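MgGH51 (Meripilus giganteus, PDB 6ZPV) hydrolyses terminal alpha-L-arabinofuranosyl residues from arabinose-containing glycans, as an N-glycosylated fungal glycosidase of family GH51. Local coordinates at residues A[23-34]-A[261-269]; A[238-248]-A[308-318]. All blocks are in the same frame, centred on the assembly; numbering follows the deposited sequence. Where two conformers were deposited one is given.

Contact 1. Residues A[23-34]-A[261-269]; sequences EDINHSGDGGLY and WGYVNTDGL
The imidazole of His27 lies over one face of the Tyr263 ring, a face-to-face stack with centroids 3.8 Å apart and planes tilted by 20°, while the carboxylate of Asp24 comes in at the tyrosine's edge. Trp261 carries Ile25 CD1 over one face, a CH-pi contact 3.5 Å from the centroid of its six-membered ring, and in its own plane the indole NE1 donates to Glu23 OE1 at 2.9 Å. That oxygen is met from above the carboxylate plane and also takes the backbone N-H of Asn232. On Tyr34, one face lies against the Gly268–Leu269 peptide, and its hydroxyl hydrogen-bonds with Asn207 OD1 and Arg41 NH1.

Tyr263 CG sits between the backbone N and the carbonyl carbon (chi1 58°), which turns the ring in against His27 and brings OH to Asp24. That OH donates to Asp24 OD1 at 2.7 Å and accepts from His27 N at 2.9 Å. Gly29 N reaches the same OD1 from the opposite face of the carboxylate, so two donors grip one oxygen. A phenylalanine in place of Tyr263 would keep the ring for His27 to stack on, but would probably leave His27 N without its acceptor and Asp24 OD1 short of a donor. Further along, Asp30 OD1 takes the hydroxyl of Thr266 at 2.7 Å and OD2 takes Thr266 N at 2.8 Å, each on the syn side. Thr266 OG1 in turn accepts from Gly268 N, an ST turn.

The contact joins the loop after strand 20-21, first of the eight parallel strands of the (beta/alpha)8 barrel, to the segment around strand 264-265; strand 483-485 packs on His27 and helix 211-219 on Leu33.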
loop_
_atom_site.group_PDB
_atom_site.type_symbol
_atom_site.label_atom_id
_atom_site.label_comp_id
_atom_site.label_asym_id
_atom_site.label_seq_id
_atom_site.Cartn_x
_atom_site.Cartn_y
_atom_site.Cartn_z
ATOM N N GLU A 23 -2.719 2.671 -2.473
ATOM C CA GLU A 23 -3.678 2.188 -3.456
ATOM C C GLU A 23 -2.981 1.010 -4.135
ATOM O O GLU A 23 -1.753 0.918 -4.064
ATOM C CB GLU A 23 -4.020 3.276 -4.477
ATOM C CG GLU A 23 -2.880 3.561 -5.461
ATOM C CD GLU A 23 -3.195 4.737 -6.391
ATOM O OE1 GLU A 23 -4.207 4.669 -7.141
ATOM O OE2 GLU A 23 -2.413 5.708 -6.338
ATOM N N ASP A 24 -3.729 0.203 -4.893
ATOM C CA ASP A 24 -3.108 -0.867 -5.690
ATOM C C ASP A 24 -2.556 -0.208 -6.957
ATOM O O ASP A 24 -3.306 0.162 -7.891
ATOM C CB ASP A 24 -4.127 -1.972 -6.006
ATOM C CG ASP A 24 -3.452 -3.273 -6.290
ATOM O OD1 ASP A 24 -2.291 -3.283 -6.800
ATOM O OD2 ASP A 24 -4.068 -4.359 -5.977
ATOM N N ILE A 25 -1.240 0.010 -6.970
ATOM C CA ILE A 25 -0.484 0.601 -8.081
ATOM C C ILE A 25 0.846 -0.168 -8.088
ATOM O O ILE A 25 1.339 -0.575 -7.025
ATOM C CB ILE A 25 -0.258 2.118 -7.877
ATOM C CG1 ILE A 25 0.445 2.787 -9.075
ATOM C CG2 ILE A 25 0.448 2.425 -6.577
ATOM C CD1 ILE A 25 0.568 4.287 -8.950
ATOM N N ASN A 26 1.442 -0.377 -9.246
ATOM C CA ASN A 26 2.692 -1.123 -9.313
ATOM C C ASN A 26 2.555 -2.522 -8.683
ATOM O O ASN A 26 3.508 -3.083 -8.125
ATOM C CB ASN A 26 3.863 -0.409 -8.636
ATOM C CG ASN A 26 4.037 1.040 -8.976
ATOM O OD1 ASN A 26 3.986 1.416 -10.152
ATOM N ND2 ASN A 26 4.305 1.858 -7.942
ATOM N N HIS A 27 1.348 -3.112 -8.767
ATOM C CA HIS A 27 1.096 -4.411 -8.121
ATOM C C HIS A 27 1.503 -4.370 -6.631
ATOM O O HIS A 27 2.006 -5.327 -6.078
ATOM C CB HIS A 27 1.775 -5.542 -8.886
ATOM C CG HIS A 27 0.990 -5.949 -10.083
ATOM N ND1 HIS A 27 -0.139 -6.720 -10.002
ATOM C CD2 HIS A 27 1.093 -5.575 -11.372
ATOM C CE1 HIS A 27 -0.661 -6.854 -11.198
ATOM N NE2 HIS A 27 0.100 -6.171 -12.049
ATOM N N SER A 28 1.108 -3.287 -5.989
ATOM C CA SER A 28 1.244 -3.113 -4.522
ATOM C C SER A 28 0.226 -3.919 -3.734
ATOM O O SER A 28 0.489 -4.195 -2.539
ATOM C CB SER A 28 1.109 -1.679 -4.136
ATOM O OG SER A 28 -0.181 -1.224 -4.500
ATOM N N GLY A 29 -0.911 -4.250 -4.326
ATOM C CA GLY A 29 -1.947 -5.059 -3.649
ATOM C C GLY A 29 -1.848 -6.472 -4.176
ATOM O O GLY A 29 -1.116 -7.307 -3.635
ATOM N N ASP A 30 -2.546 -6.730 -5.282
ATOM C CA ASP A 30 -2.337 -7.968 -6.025
ATOM C C ASP A 30 -0.900 -8.062 -6.523
ATOM O O ASP A 30 -0.496 -7.163 -7.312
ATOM C CB ASP A 30 -3.312 -8.046 -7.180
ATOM C CG ASP A 30 -4.734 -8.287 -6.767
ATOM O OD1 ASP A 30 -5.039 -9.122 -5.942
ATOM O OD2 ASP A 30 -5.587 -7.564 -7.228
ATOM N N GLY A 31 -0.156 -9.069 -6.106
ATOM C CA GLY A 31 1.235 -9.158 -6.412
ATOM C C GLY A 31 2.198 -8.548 -5.403
ATOM O O GLY A 31 3.420 -8.660 -5.577
ATOM N N GLY A 32 1.630 -7.932 -4.368
ATOM C CA GLY A 32 2.422 -7.150 -3.408
ATOM C C GLY A 32 2.061 -7.461 -1.987
ATOM O O GLY A 32 2.360 -8.545 -1.447
ATOM N N LEU A 33 1.406 -6.500 -1.337
ATOM C CA LEU A 33 1.021 -6.681 0.104
ATOM C C LEU A 33 0.074 -7.876 0.278
ATOM O O LEU A 33 0.132 -8.537 1.314
ATOM C CB LEU A 33 0.435 -5.367 0.603
ATOM C CG LEU A 33 -0.007 -5.355 2.063
ATOM C CD1 LEU A 33 1.178 -5.527 2.999
ATOM C CD2 LEU A 33 -0.690 -4.024 2.349
ATOM N N TYR A 34 -0.831 -8.103 -0.664
ATOM C CA TYR A 34 -1.744 -9.255 -0.576
ATOM C C TYR A 34 -0.971 -10.531 -0.884
ATOM O O TYR A 34 -0.301 -10.596 -1.902
ATOM C CB TYR A 34 -2.923 -9.021 -1.521
ATOM C CG TYR A 34 -4.003 -10.077 -1.506
ATOM C CD1 TYR A 34 -4.541 -10.561 -0.320
ATOM C CD2 TYR A 34 -4.517 -10.546 -2.700
ATOM C CE1 TYR A 34 -5.559 -11.501 -0.346
ATOM C CE2 TYR A 34 -5.547 -11.485 -2.706
ATOM C CZ TYR A 34 -6.061 -11.988 -1.535
ATOM O OH TYR A 34 -7.094 -12.914 -1.602
ATOM N N TRP A 261 -4.606 1.418 -13.191
ATOM C CA TRP A 261 -3.164 1.264 -13.450
ATOM C C TRP A 261 -2.864 0.140 -14.431
ATOM O O TRP A 261 -1.735 -0.342 -14.477
ATOM C CB TRP A 261 -2.396 1.168 -12.105
ATOM C CG TRP A 261 -2.563 2.410 -11.293
ATOM C CD1 TRP A 261 -3.309 2.578 -10.189
ATOM C CD2 TRP A 261 -2.021 3.713 -11.621
ATOM N NE1 TRP A 261 -3.253 3.868 -9.769
ATOM C CE2 TRP A 261 -2.478 4.595 -10.626
ATOM C CE3 TRP A 261 -1.164 4.193 -12.618
ATOM C CZ2 TRP A 261 -2.121 5.937 -10.590
ATOM C CZ3 TRP A 261 -0.803 5.535 -12.586
ATOM C CH2 TRP A 261 -1.283 6.399 -11.568
ATOM N N GLY A 262 -3.862 -0.222 -15.243
ATOM C CA GLY A 262 -3.671 -1.133 -16.369
ATOM C C GLY A 262 -3.928 -2.585 -16.089
ATOM O O GLY A 262 -3.816 -3.394 -16.993
ATOM N N TYR A 263 -4.292 -2.954 -14.860
ATOM C CA TYR A 263 -4.488 -4.369 -14.500
ATOM C C TYR A 263 -5.756 -4.599 -13.696
ATOM O O TYR A 263 -6.298 -3.725 -13.002
ATOM C CB TYR A 263 -3.235 -4.944 -13.809
ATOM C CG TYR A 263 -2.792 -4.243 -12.554
ATOM C CD1 TYR A 263 -3.274 -4.617 -11.304
ATOM C CD2 TYR A 263 -1.863 -3.234 -12.588
ATOM C CE1 TYR A 263 -2.842 -4.001 -10.132
ATOM C CE2 TYR A 263 -1.433 -2.575 -11.455
ATOM C CZ TYR A 263 -1.930 -2.950 -10.228
ATOM O OH TYR A 263 -1.437 -2.306 -9.115
ATOM N N VAL A 264 -6.202 -5.841 -13.772
ATOM C CA VAL A 264 -7.326 -6.316 -12.956
ATOM C C VAL A 264 -6.935 -6.400 -11.488
ATOM O O VAL A 264 -5.888 -6.961 -11.158
ATOM C CB VAL A 264 -7.835 -7.674 -13.468
ATOM C CG1 VAL A 264 -8.903 -8.239 -12.586
ATOM C CG2 VAL A 264 -8.322 -7.543 -14.899
ATOM N N ASN A 265 -7.813 -5.884 -10.630
ATOM C CA ASN A 265 -7.748 -6.136 -9.198
ATOM C C ASN A 265 -8.698 -7.277 -8.861
ATOM O O ASN A 265 -9.856 -7.268 -9.220
ATOM C CB ASN A 265 -8.162 -4.897 -8.415
ATOM C CG ASN A 265 -7.260 -3.705 -8.433
ATOM O OD1 ASN A 265 -7.361 -2.872 -7.502
ATOM N ND2 ASN A 265 -6.404 -3.530 -9.436
ATOM N N THR A 266 -8.179 -8.249 -8.086
ATOM C CA THR A 266 -9.018 -9.356 -7.618
ATOM C C THR A 266 -10.026 -8.899 -6.554
ATOM O O THR A 266 -11.038 -9.598 -6.364
ATOM C CB THR A 266 -8.184 -10.475 -7.025
ATOM O OG1 THR A 266 -7.557 -10.061 -5.785
ATOM C CG2 THR A 266 -7.167 -11.063 -7.981
ATOM N N ASP A 267 -9.698 -7.824 -5.837
ATOM C CA ASP A 267 -10.404 -7.408 -4.610
ATOM C C ASP A 267 -10.265 -8.454 -3.510
ATOM O O ASP A 267 -11.016 -8.380 -2.512
ATOM C CB ASP A 267 -11.822 -6.933 -4.897
ATOM C CG ASP A 267 -11.892 -5.520 -5.486
ATOM O OD1 ASP A 267 -10.918 -4.751 -5.250
ATOM O OD2 ASP A 267 -12.928 -5.207 -6.104
ATOM N N GLY A 268 -9.287 -9.369 -3.621
ATOM C CA GLY A 268 -8.930 -10.212 -2.497
ATOM C C GLY A 268 -8.385 -9.421 -1.333
ATOM O O GLY A 268 -8.564 -9.835 -0.187
ATOM N N LEU A 269 -7.689 -8.339 -1.638
ATOM C CA LEU A 269 -7.300 -7.349 -0.638
ATOM C C LEU A 269 -8.505 -6.422 -0.494
ATOM O O LEU A 269 -8.646 -5.468 -1.275
ATOM C CB LEU A 269 -6.057 -6.602 -1.054
ATOM C CG LEU A 269 -5.597 -5.495 -0.102
ATOM C CD1 LEU A 269 -5.335 -6.025 1.266
ATOM C CD2 LEU A 269 -4.367 -4.797 -0.676
HETATM O O HOH W 1 -4.954 -1.042 -9.649
HETATM O O HOH W 2 -6.538 -4.137 -4.974
HETATM O O HOH W 3 -7.198 -6.926 -4.645
#

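Contact 2. Residues A[238-248]-A[308-318]; sequences TATRWQWNATV and YIQQAIDQINF. With NAG (2-acetamido-2-deoxy-beta-D-glucopyranose), chain D; NAG (2-acetamido-2-deoxy-beta-D-glucopyranose), chain B; SO4 (sulfate ion), chain Q.
An N-linked sugar is built into this contact: Asn245 ND2 is bonded to C1 of the first N-acetylglucosamine (chain D), while OD1 of the same side chain accepts from Gln311 NE2 on helix 306-320. The helix belongs to the (beta/alpha)8 barrel of this GH51 enzyme, and the loop 238-248 lies along it.

Gln311 is the hub. Its chain reaches out extended, with CG anti to the backbone N (chi1 -177°), which carries the amide across to the loop. NE2 gives one N-H to Asn245 OD1 at 2.9 Å, on a lone pair, and the other to Gln243 OE1 at 2.8 Å, the two glutamine amides standing almost perpendicular. OE1 accepts from Arg241 NH2 in a nearly straight bond (176°). Both N-H groups and the oxygen of the amide are thus used, which fixes its rotation.

Arg241 is held on both faces and along its edge. The ring of Tyr308 turns its edge to one guanidinium face, Gln243 NE2 lies over the opposite face, and NH1 donates to Thr238 O; Trp290 adds a cation-pi contact. NH2 also reaches O7 of the second sugar (chain B), whose acetamide methyl C8 lies over the Tyr308 ring.

Toward the other end Trp244 spreads one face along Asp314 and Gln315, with Asn245 CB over the opposite face, and its CZ3 comes within 3.6 Å of Phe318 CD1. A water accepts from Trp244 NE1 at 3.0 Å and donates to Asp314 OD2 at 2.7 Å.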
loop_
_atom_site.group_PDB
_atom_site.type_symbol
_atom_site.label_atom_id
_atom_site.label_comp_id
_atom_site.label_asym_id
_atom_site.label_seq_id
_atom_site.Cartn_x
_atom_site.Cartn_y
_atom_site.Cartn_z
ATOM N N THR A 238 -18.355 5.442 -13.762
ATOM C CA THR A 238 -19.131 5.117 -12.546
ATOM C C THR A 238 -19.086 3.611 -12.334
ATOM O O THR A 238 -18.899 3.125 -11.184
ATOM C CB THR A 238 -20.549 5.654 -12.670
ATOM O OG1 THR A 238 -20.481 7.083 -12.837
ATOM C CG2 THR A 238 -21.385 5.301 -11.473
ATOM N N ALA A 239 -19.286 2.820 -13.390
ATOM C CA ALA A 239 -19.383 1.367 -13.244
ATOM C C ALA A 239 -18.093 0.669 -12.812
ATOM O O ALA A 239 -18.192 -0.448 -12.274
ATOM C CB ALA A 239 -19.846 0.738 -14.552
ATOM N N THR A 240 -16.971 1.309 -12.987
ATOM C CA THR A 240 -15.671 0.731 -12.658
ATOM C C THR A 240 -15.055 1.301 -11.372
ATOM O O THR A 240 -13.904 0.955 -11.065
ATOM C CB THR A 240 -14.695 0.771 -13.827
ATOM O OG1 THR A 240 -14.559 2.127 -14.285
ATOM C CG2 THR A 240 -15.116 -0.161 -14.967
ATOM N N ARG A 241 -15.815 2.079 -10.618
ATOM C CA ARG A 241 -15.346 2.608 -9.335
ATOM C C ARG A 241 -15.079 1.464 -8.331
ATOM O O ARG A 241 -15.612 0.366 -8.439
ATOM C CB ARG A 241 -16.422 3.540 -8.778
ATOM C CG ARG A 241 -17.662 2.824 -8.233
ATOM C CD ARG A 241 -18.790 3.814 -7.944
ATOM N NE ARG A 241 -19.936 3.213 -7.290
ATOM C CZ ARG A 241 -20.877 2.474 -7.868
ATOM N NH1 ARG A 241 -20.832 2.253 -9.182
ATOM N NH2 ARG A 241 -21.822 1.912 -7.131
ATOM N N TRP A 242 -14.274 1.785 -7.319
ATOM C CA TRP A 242 -14.123 0.836 -6.194
ATOM C C TRP A 242 -15.464 0.806 -5.435
ATOM O O TRP A 242 -16.026 1.866 -5.158
ATOM C CB TRP A 242 -12.952 1.293 -5.339
ATOM C CG TRP A 242 -12.606 0.384 -4.193
ATOM C CD1 TRP A 242 -11.729 -0.652 -4.213
ATOM C CD2 TRP A 242 -13.127 0.430 -2.851
ATOM N NE1 TRP A 242 -11.659 -1.258 -3.002
ATOM C CE2 TRP A 242 -12.480 -0.614 -2.133
ATOM C CE3 TRP A 242 -13.990 1.279 -2.165
ATOM C CZ2 TRP A 242 -12.732 -0.817 -0.770
ATOM C CZ3 TRP A 242 -14.220 1.059 -0.822
ATOM C CH2 TRP A 242 -13.587 0.037 -0.123
ATOM N N GLN A 243 -15.886 -0.386 -5.029
ATOM C CA GLN A 243 -17.109 -0.605 -4.233
ATOM C C GLN A 243 -16.796 -1.481 -3.051
ATOM O O GLN A 243 -16.357 -2.650 -3.244
ATOM C CB GLN A 243 -18.249 -1.236 -5.075
ATOM C CG GLN A 243 -18.706 -0.383 -6.230
ATOM C CD GLN A 243 -20.001 -0.901 -6.858
ATOM O OE1 GLN A 243 -20.974 -1.121 -6.122
ATOM N NE2 GLN A 243 -20.044 -1.046 -8.164
ATOM N N TRP A 244 -17.097 -1.037 -1.850
ATOM C CA TRP A 244 -16.672 -1.781 -0.653
ATOM C C TRP A 244 -17.263 -3.189 -0.592
ATOM O O TRP A 244 -16.561 -4.147 -0.196
ATOM C CB TRP A 244 -17.121 -1.006 0.637
ATOM C CG TRP A 244 -18.558 -1.115 1.009
ATOM C CD1 TRP A 244 -19.601 -0.382 0.515
ATOM C CD2 TRP A 244 -19.132 -2.098 1.894
ATOM N NE1 TRP A 244 -20.798 -0.870 1.003
ATOM C CE2 TRP A 244 -20.533 -1.918 1.834
ATOM C CE3 TRP A 244 -18.613 -3.169 2.644
ATOM C CZ2 TRP A 244 -21.404 -2.768 2.538
ATOM C CZ3 TRP A 244 -19.485 -3.993 3.298
ATOM C CH2 TRP A 244 -20.878 -3.808 3.257
ATOM N N ASN A 245 -18.524 -3.323 -0.949
ATOM C CA ASN A 245 -19.258 -4.561 -0.709
ATOM C C ASN A 245 -18.805 -5.675 -1.649
ATOM O O ASN A 245 -18.927 -6.842 -1.313
ATOM C CB ASN A 245 -20.786 -4.328 -0.799
ATOM C CG ASN A 245 -21.168 -3.528 -2.038
ATOM O OD1 ASN A 245 -20.712 -2.376 -2.228
ATOM N ND2 ASN A 245 -22.005 -4.149 -2.894
ATOM N N ALA A 246 -18.237 -5.314 -2.798
ATOM C CA ALA A 246 -17.659 -6.252 -3.744
ATOM C C ALA A 246 -16.321 -6.796 -3.259
ATOM O O ALA A 246 -15.768 -7.695 -3.873
ATOM C CB ALA A 246 -17.547 -5.610 -5.100
ATOM N N THR A 247 -15.812 -6.268 -2.151
ATOM C CA THR A 247 -14.528 -6.631 -1.561
ATOM C C THR A 247 -14.617 -7.421 -0.260
ATOM O O THR A 247 -13.585 -7.688 0.343
ATOM C CB THR A 247 -13.578 -5.433 -1.396
ATOM O OG1 THR A 247 -13.845 -4.747 -0.152
ATOM C CG2 THR A 247 -13.634 -4.469 -2.558
ATOM N N VAL A 248 -15.832 -7.726 0.171
ATOM C CA VAL A 248 -16.112 -8.360 1.472
ATOM C C VAL A 248 -16.806 -9.724 1.228
ATOM O O VAL A 248 -17.550 -9.862 0.253
ATOM C CB VAL A 248 -16.904 -7.346 2.338
ATOM C CG1 VAL A 248 -17.504 -7.997 3.555
ATOM C CG2 VAL A 248 -15.962 -6.241 2.784
ATOM N N TYR A 308 -25.387 6.454 -4.012
ATOM C CA TYR A 308 -23.937 6.430 -3.788
ATOM C C TYR A 308 -23.597 6.983 -2.413
ATOM O O TYR A 308 -22.648 6.510 -1.772
ATOM C CB TYR A 308 -23.251 7.184 -4.935
ATOM C CG TYR A 308 -23.611 6.665 -6.302
ATOM C CD1 TYR A 308 -22.917 5.601 -6.878
ATOM C CD2 TYR A 308 -24.684 7.202 -6.996
ATOM C CE1 TYR A 308 -23.301 5.109 -8.102
ATOM C CE2 TYR A 308 -25.050 6.678 -8.230
ATOM C CZ TYR A 308 -24.363 5.635 -8.783
ATOM O OH TYR A 308 -24.779 5.157 -9.985
ATOM N N ILE A 309 -24.376 7.956 -1.951
ATOM C CA ILE A 309 -24.247 8.449 -0.578
ATOM C C ILE A 309 -24.603 7.293 0.389
ATOM O O ILE A 309 -23.884 7.036 1.364
ATOM C CB ILE A 309 -25.135 9.691 -0.365
ATOM C CG1 ILE A 309 -24.601 10.837 -1.185
ATOM C CG2 ILE A 309 -25.248 10.027 1.137
ATOM C CD1 ILE A 309 -25.479 12.070 -1.240
ATOM N N GLN A 310 -25.708 6.570 0.094
ATOM C CA GLN A 310 -26.044 5.436 0.968
ATOM C C GLN A 310 -24.943 4.374 0.932
ATOM O O GLN A 310 -24.646 3.776 1.978
ATOM C CB GLN A 310 -27.391 4.837 0.542
ATOM C CG GLN A 310 -27.809 3.693 1.477
ATOM C CD GLN A 310 -28.000 4.126 2.917
ATOM O OE1 GLN A 310 -27.402 3.514 3.884
ATOM N NE2 GLN A 310 -28.799 5.127 3.113
ATOM N N GLN A 311 -24.324 4.131 -0.228
ATOM C CA GLN A 311 -23.247 3.107 -0.300
ATOM C C GLN A 311 -22.083 3.535 0.588
ATOM O O GLN A 311 -21.473 2.661 1.232
ATOM C CB GLN A 311 -22.842 2.903 -1.746
ATOM C CG GLN A 311 -21.784 1.809 -1.907
ATOM C CD GLN A 311 -21.612 1.361 -3.315
ATOM O OE1 GLN A 311 -21.774 2.197 -4.252
ATOM N NE2 GLN A 311 -21.260 0.104 -3.567
ATOM N N ALA A 312 -21.776 4.841 0.641
ATOM C CA ALA A 312 -20.709 5.309 1.528
ATOM C C ALA A 312 -21.090 5.170 3.001
ATOM O O ALA A 312 -20.237 4.826 3.822
ATOM C CB ALA A 312 -20.368 6.756 1.214
ATOM N N ILE A 313 -22.362 5.435 3.354
ATOM C CA ILE A 313 -22.834 5.140 4.719
ATOM C C ILE A 313 -22.671 3.660 5.054
ATOM O O ILE A 313 -22.191 3.310 6.148
ATOM C CB ILE A 313 -24.278 5.636 4.880
ATOM C CG1 ILE A 313 -24.342 7.157 4.854
ATOM C CG2 ILE A 313 -24.895 5.093 6.155
ATOM C CD1 ILE A 313 -25.721 7.730 4.733
ATOM N N ASP A 314 -23.058 2.792 4.117
ATOM C CA ASP A 314 -22.912 1.345 4.312
ATOM C C ASP A 314 -21.453 0.979 4.567
ATOM O O ASP A 314 -21.158 0.190 5.476
ATOM C CB ASP A 314 -23.429 0.599 3.081
ATOM C CG ASP A 314 -24.905 0.697 2.777
ATOM O OD1 ASP A 314 -25.684 1.098 3.664
ATOM O OD2 ASP A 314 -25.244 0.398 1.598
ATOM N N GLN A 315 -20.540 1.541 3.770
ATOM C CA GLN A 315 -19.101 1.281 3.939
ATOM C C GLN A 315 -18.616 1.628 5.349
ATOM O O GLN A 315 -17.900 0.869 5.977
ATOM C CB GLN A 315 -18.363 2.108 2.865
ATOM C CG GLN A 315 -16.851 1.929 2.882
ATOM C CD GLN A 315 -16.179 2.776 1.824
ATOM O OE1 GLN A 315 -16.771 3.063 0.775
ATOM N NE2 GLN A 315 -14.903 3.175 2.082
ATOM N N ILE A 316 -19.025 2.801 5.809
ATOM C CA ILE A 316 -18.633 3.246 7.155
ATOM C C ILE A 316 -19.283 2.365 8.229
ATOM O O ILE A 316 -18.612 1.960 9.206
ATOM C CB ILE A 316 -18.916 4.737 7.343
ATOM C CG1 ILE A 316 -18.061 5.578 6.394
ATOM C CG2 ILE A 316 -18.720 5.133 8.809
ATOM C CD1 ILE A 316 -18.494 7.020 6.235
ATOM N N ASN A 317 -20.551 2.002 8.046
ATOM C CA ASN A 317 -21.196 1.098 9.019
ATOM C C ASN A 317 -20.490 -0.246 9.082
ATOM O O ASN A 317 -20.408 -0.845 10.153
ATOM C CB ASN A 317 -22.690 0.923 8.700
ATOM C CG ASN A 317 -23.545 2.056 9.243
ATOM O OD1 ASN A 317 -23.131 2.680 10.227
ATOM N ND2 ASN A 317 -24.705 2.251 8.596
ATOM N N PHE A 318 -19.981 -0.768 7.978
ATOM C CA PHE A 318 -19.209 -2.007 8.022
ATOM C C PHE A 318 -18.056 -1.827 9.023
ATOM O O PHE A 318 -17.729 -2.775 9.773
ATOM C CB PHE A 318 -18.680 -2.404 6.644
ATOM C CG PHE A 318 -17.925 -3.709 6.676
ATOM C CD1 PHE A 318 -18.600 -4.911 6.649
ATOM C CD2 PHE A 318 -16.531 -3.746 6.796
ATOM C CE1 PHE A 318 -17.948 -6.119 6.675
ATOM C CE2 PHE A 318 -15.861 -4.970 6.807
ATOM C CZ PHE A 318 -16.578 -6.150 6.753
HETATM C C1 NAG D . -22.475 -3.398 -4.032
HETATM C C2 NAG D . -23.001 -4.343 -5.097
HETATM C C3 NAG D . -23.698 -3.522 -6.190
HETATM C C4 NAG D . -24.779 -2.621 -5.585
HETATM C C5 NAG D . -24.145 -1.741 -4.488
HETATM C C6 NAG D . -25.203 -0.862 -3.754
HETATM C C7 NAG D . -21.980 -6.516 -5.536
HETATM C C8 NAG D . -20.869 -7.266 -6.181
HETATM N N2 NAG D . -21.965 -5.183 -5.681
HETATM O O3 NAG D . -24.296 -4.402 -7.187
HETATM O O4 NAG D . -25.261 -1.761 -6.632
HETATM O O5 NAG D . -23.591 -2.606 -3.509
HETATM O O6 NAG D . -24.587 0.026 -2.766
HETATM O O7 NAG D . -22.873 -7.076 -5.001
HETATM C C1 NAG B . -26.703 -1.693 -6.714
HETATM C C2 NAG B . -27.065 -0.491 -7.550
HETATM C C3 NAG B . -28.617 -0.477 -7.742
HETATM C C4 NAG B . -29.116 -1.838 -8.166
HETATM C C5 NAG B . -28.589 -3.003 -7.371
HETATM C C6 NAG B . -28.961 -4.408 -7.902
HETATM C C7 NAG B . -25.536 1.390 -7.011
HETATM C C8 NAG B . -25.256 2.555 -6.143
HETATM N N2 NAG B . -26.690 0.716 -6.842
HETATM O O3 NAG B . -28.952 0.565 -8.596
HETATM O O4 NAG B . -30.571 -1.852 -8.054
HETATM O O5 NAG B . -27.154 -2.880 -7.340
HETATM O O6 NAG B . -28.278 -4.494 -9.225
HETATM O O7 NAG B . -24.611 1.053 -7.744
HETATM S S SO4 Q . -20.856 7.211 -16.394
HETATM O O1 SO4 Q . -21.369 5.975 -16.968
HETATM O O2 SO4 Q . -21.758 7.555 -15.172
HETATM O O3 SO4 Q . -20.980 8.302 -17.360
HETATM O O4 SO4 Q . -19.489 6.921 -16.080
HETATM O O HOH W 4 -20.138 4.321 -4.552
HETATM O O HOH W 5 -18.145 1.589 -1.372
HETATM O O HOH W 6 -23.514 -0.778 -0.179
#

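How the contacts relate
Contacts 1 and 2 have centres about 18 Å apart and meet directly, Asp267 CG of contact 1 lying 3.6 Å from Thr247 CG2 of contact 2. Along the chain their segments alternate: 23-34, 238-248, 261-269, then 308-318. Both are tied to the eight-stranded parallel sheet of the barrel. Segment 23-34 follows strand 20-21, and segments 238-248 and 261-269 both fall in the long excursion between strands 224-227 and 284-289. Helix 306-320 comes after strand 284-289. That excursion is therefore fastened at two places, near the chain's centre in contact 1 and farther out, beside the N-glycan, in contact 2.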